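Local structure of erythrocyte binding antigen 140 (Plasmodium falciparum, 4GF2) at residues P37-Q42 and F94-N99. The protein probably binds a receptor on the host erythrocyte surface through its two Duffy binding (DBL) domains during invasion by the malaria parasite. The protein carries 3 engineered substitutions. Numbering follows the deposited sequence.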
loop_
_atom_site.group_PDB
_atom_site.type_symbol
_atom_site.label_atom_id
_atom_site.label_comp_id
_atom_site.label_asym_id
_atom_site.label_seq_id
_atom_site.Cartn_x
_atom_site.Cartn_y
_atom_site.Cartn_z
ATOM N N PRO A 37 19.536 -2.818 22.818
ATOM C CA PRO A 37 20.121 -1.730 22.030
ATOM C C PRO A 37 21.499 -2.110 21.499
ATOM O O PRO A 37 22.258 -2.797 22.181
ATOM C CB PRO A 37 20.227 -0.588 23.043
ATOM C CG PRO A 37 20.371 -1.265 24.359
ATOM C CD PRO A 37 19.587 -2.546 24.267
ATOM N N ASP A 38 21.815 -1.673 20.288
ATOM C CA ASP A 38 23.104 -1.990 19.692
ATOM C C ASP A 38 24.233 -1.469 20.586
ATOM O O ASP A 38 25.326 -2.037 20.624
ATOM C CB ASP A 38 23.201 -1.388 18.291
ATOM C CG ASP A 38 24.180 -2.131 17.406
ATOM O OD1 ASP A 38 24.404 -3.332 17.653
ATOM O OD2 ASP A 38 24.719 -1.517 16.460
ATOM N N ARG A 39 23.959 -0.395 21.317
ATOM C CA ARG A 39 24.950 0.154 22.231
ATOM C C ARG A 39 25.374 -0.909 23.240
ATOM O O ARG A 39 26.552 -1.018 23.578
ATOM C CB ARG A 39 24.407 1.384 22.959
ATOM C CG ARG A 39 25.405 1.990 23.951
ATOM C CD ARG A 39 24.731 2.924 24.942
ATOM N NE ARG A 39 23.515 2.335 25.492
ATOM C CZ ARG A 39 23.485 1.369 26.404
ATOM N NH1 ARG A 39 24.608 0.862 26.893
ATOM N NH2 ARG A 39 22.318 0.908 26.827
ATOM N N LYS A 40 24.410 -1.690 23.717
ATOM C CA LYS A 40 24.687 -2.764 24.666
ATOM C C LYS A 40 25.401 -3.929 23.981
ATOM O O LYS A 40 26.316 -4.525 24.543
ATOM C CB LYS A 40 23.390 -3.256 25.313
ATOM C CG LYS A 40 23.564 -4.475 26.212
ATOM C CD LYS A 40 24.514 -4.173 27.366
ATOM C CE LYS A 40 24.511 -5.283 28.413
ATOM N NZ LYS A 40 25.076 -6.560 27.897
ATOM N N ILE A 41 24.980 -4.251 22.767
ATOM C CA ILE A 41 25.615 -5.318 22.002
ATOM C C ILE A 41 27.112 -5.060 21.837
ATOM O O ILE A 41 27.915 -5.992 21.881
ATOM C CB ILE A 41 24.949 -5.484 20.622
ATOM C CG1 ILE A 41 23.552 -6.083 20.791
ATOM C CG2 ILE A 41 25.782 -6.382 19.711
ATOM C CD1 ILE A 41 22.723 -6.044 19.543
ATOM N N GLN A 42 27.483 -3.793 21.671
ATOM C CA GLN A 42 28.875 -3.438 21.407
ATOM C C GLN A 42 29.614 -2.927 22.640
ATOM O O GLN A 42 30.735 -2.425 22.532
ATOM C CB GLN A 42 28.951 -2.391 20.299
ATOM C CG GLN A 42 28.490 -2.902 18.946
ATOM C CD GLN A 42 29.035 -2.075 17.801
ATOM O OE1 GLN A 42 28.629 -0.930 17.594
ATOM N NE2 GLN A 42 29.968 -2.647 17.055
ATOM N N PHE A 94 27.393 2.827 31.392
ATOM C CA PHE A 94 27.863 2.596 32.754
ATOM C C PHE A 94 26.859 1.723 33.497
ATOM O O PHE A 94 27.231 0.821 34.249
ATOM C CB PHE A 94 28.060 3.908 33.507
ATOM C CG PHE A 94 28.503 3.725 34.934
ATOM C CD1 PHE A 94 29.811 3.385 35.229
ATOM C CD2 PHE A 94 27.611 3.892 35.978
ATOM C CE1 PHE A 94 30.222 3.216 36.533
ATOM C CE2 PHE A 94 28.018 3.723 37.287
ATOM C CZ PHE A 94 29.326 3.389 37.563
ATOM N N SER A 95 25.581 1.996 33.274
ATOM C CA SER A 95 24.524 1.257 33.941
ATOM C C SER A 95 24.504 -0.198 33.487
ATOM O O SER A 95 24.243 -1.093 34.286
ATOM C CB SER A 95 23.173 1.913 33.667
ATOM O OG SER A 95 23.173 3.251 34.120
ATOM N N ASP A 96 24.782 -0.432 32.207
ATOM C CA ASP A 96 24.813 -1.792 31.677
ATOM C C ASP A 96 26.022 -2.563 32.196
ATOM O O ASP A 96 25.941 -3.773 32.412
ATOM C CB ASP A 96 24.800 -1.787 30.148
ATOM C CG ASP A 96 23.407 -1.596 29.580
ATOM O OD1 ASP A 96 22.440 -2.052 30.220
ATOM O OD2 ASP A 96 23.277 -0.993 28.494
ATOM N N PHE A 97 27.140 -1.872 32.400
ATOM C CA PHE A 97 28.287 -2.493 33.058
ATOM C C PHE A 97 27.857 -3.012 34.425
ATOM O O PHE A 97 28.198 -4.131 34.812
ATOM C CB PHE A 97 29.450 -1.510 33.223
ATOM C CG PHE A 97 30.309 -1.363 31.995
ATOM C CD1 PHE A 97 30.958 -2.458 31.452
ATOM C CD2 PHE A 97 30.486 -0.121 31.398
ATOM C CE1 PHE A 97 31.754 -2.321 30.323
ATOM C CE2 PHE A 97 31.281 0.021 30.277
ATOM C CZ PHE A 97 31.915 -1.081 29.737
ATOM N N ARG A 98 27.096 -2.194 35.147
ATOM C CA ARG A 98 26.612 -2.568 36.471
ATOM C C ARG A 98 25.641 -3.736 36.397
ATOM O O ARG A 98 25.803 -4.742 37.090
ATOM C CB ARG A 98 25.908 -1.383 37.130
ATOM C CG ARG A 98 25.235 -1.722 38.455
ATOM C CD ARG A 98 24.490 -0.524 39.012
ATOM N NE ARG A 98 23.810 -0.837 40.266
ATOM C CZ ARG A 98 22.542 -1.230 40.369
ATOM N NH1 ARG A 98 21.777 -1.365 39.293
ATOM N NH2 ARG A 98 22.032 -1.487 41.563
ATOM N N ASN A 99 24.627 -3.595 35.551
ATOM C CA ASN A 99 23.527 -4.549 35.522
ATOM C C ASN A 99 23.886 -5.896 34.897
ATOM O O ASN A 99 23.343 -6.923 35.287
ATOM C CB ASN A 99 22.316 -3.926 34.831
ATOM C CG ASN A 99 21.637 -2.883 35.697
ATOM O OD1 ASN A 99 21.793 -2.888 36.916
ATOM N ND2 ASN A 99 20.879 -1.991 35.077
#
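R39 of the short helix 38-41 and D96 of the long helix 83-101 approach from opposite directions and join in a buried salt bridge. Both terminal nitrogens of the guanidinium converge on a single carboxylate oxygen: NH2 of R39 lies 2.7 Å from OD2 of D96 and NH1 of R39 lies 2.8 Å from the same oxygen. Sharing one acceptor leaves both hydrogen bonds clearly bent. NH1 uses the anti lone pair of OD2, whereas NH2 meets this oxygen nearly along the C-O bond. The two planar groups are almost coplanar, 18° apart, with OD2 at the end of the guanidinium. R39 runs extended from the backbone until a turn at chi3 (46°) swings its head toward helix 83-101. The methylenes of K40 cross the D96 side chain at an angle, with CD of K40 3.6 Å from CG of D96 and 3.7 Å from CB of D96. The lysine chain bends at chi2 and again at chi4, and its NZ, 5.7 Å from OD1 of D96, instead forms salt bridges with D107 and D105. This contact lies within the first Duffy binding domain, a largely helical DBL fold, where it ties the short helix following the β-hairpin of strands 23-27 and 33-37 to helix 83-101. Helix 175-202 helps to fix the charged groups: Q175 and W179 hydrogen-bond to OD1 of D96, so both carboxylate oxygens are engaged, and E182 forms a salt bridge with NH2 of R39. D96 and E182 together probably offset the buried positive charge of R39, while OG of S93, one residue before the 94-99 segment, hydrogen-bonds to NH1 and further restrains the head group.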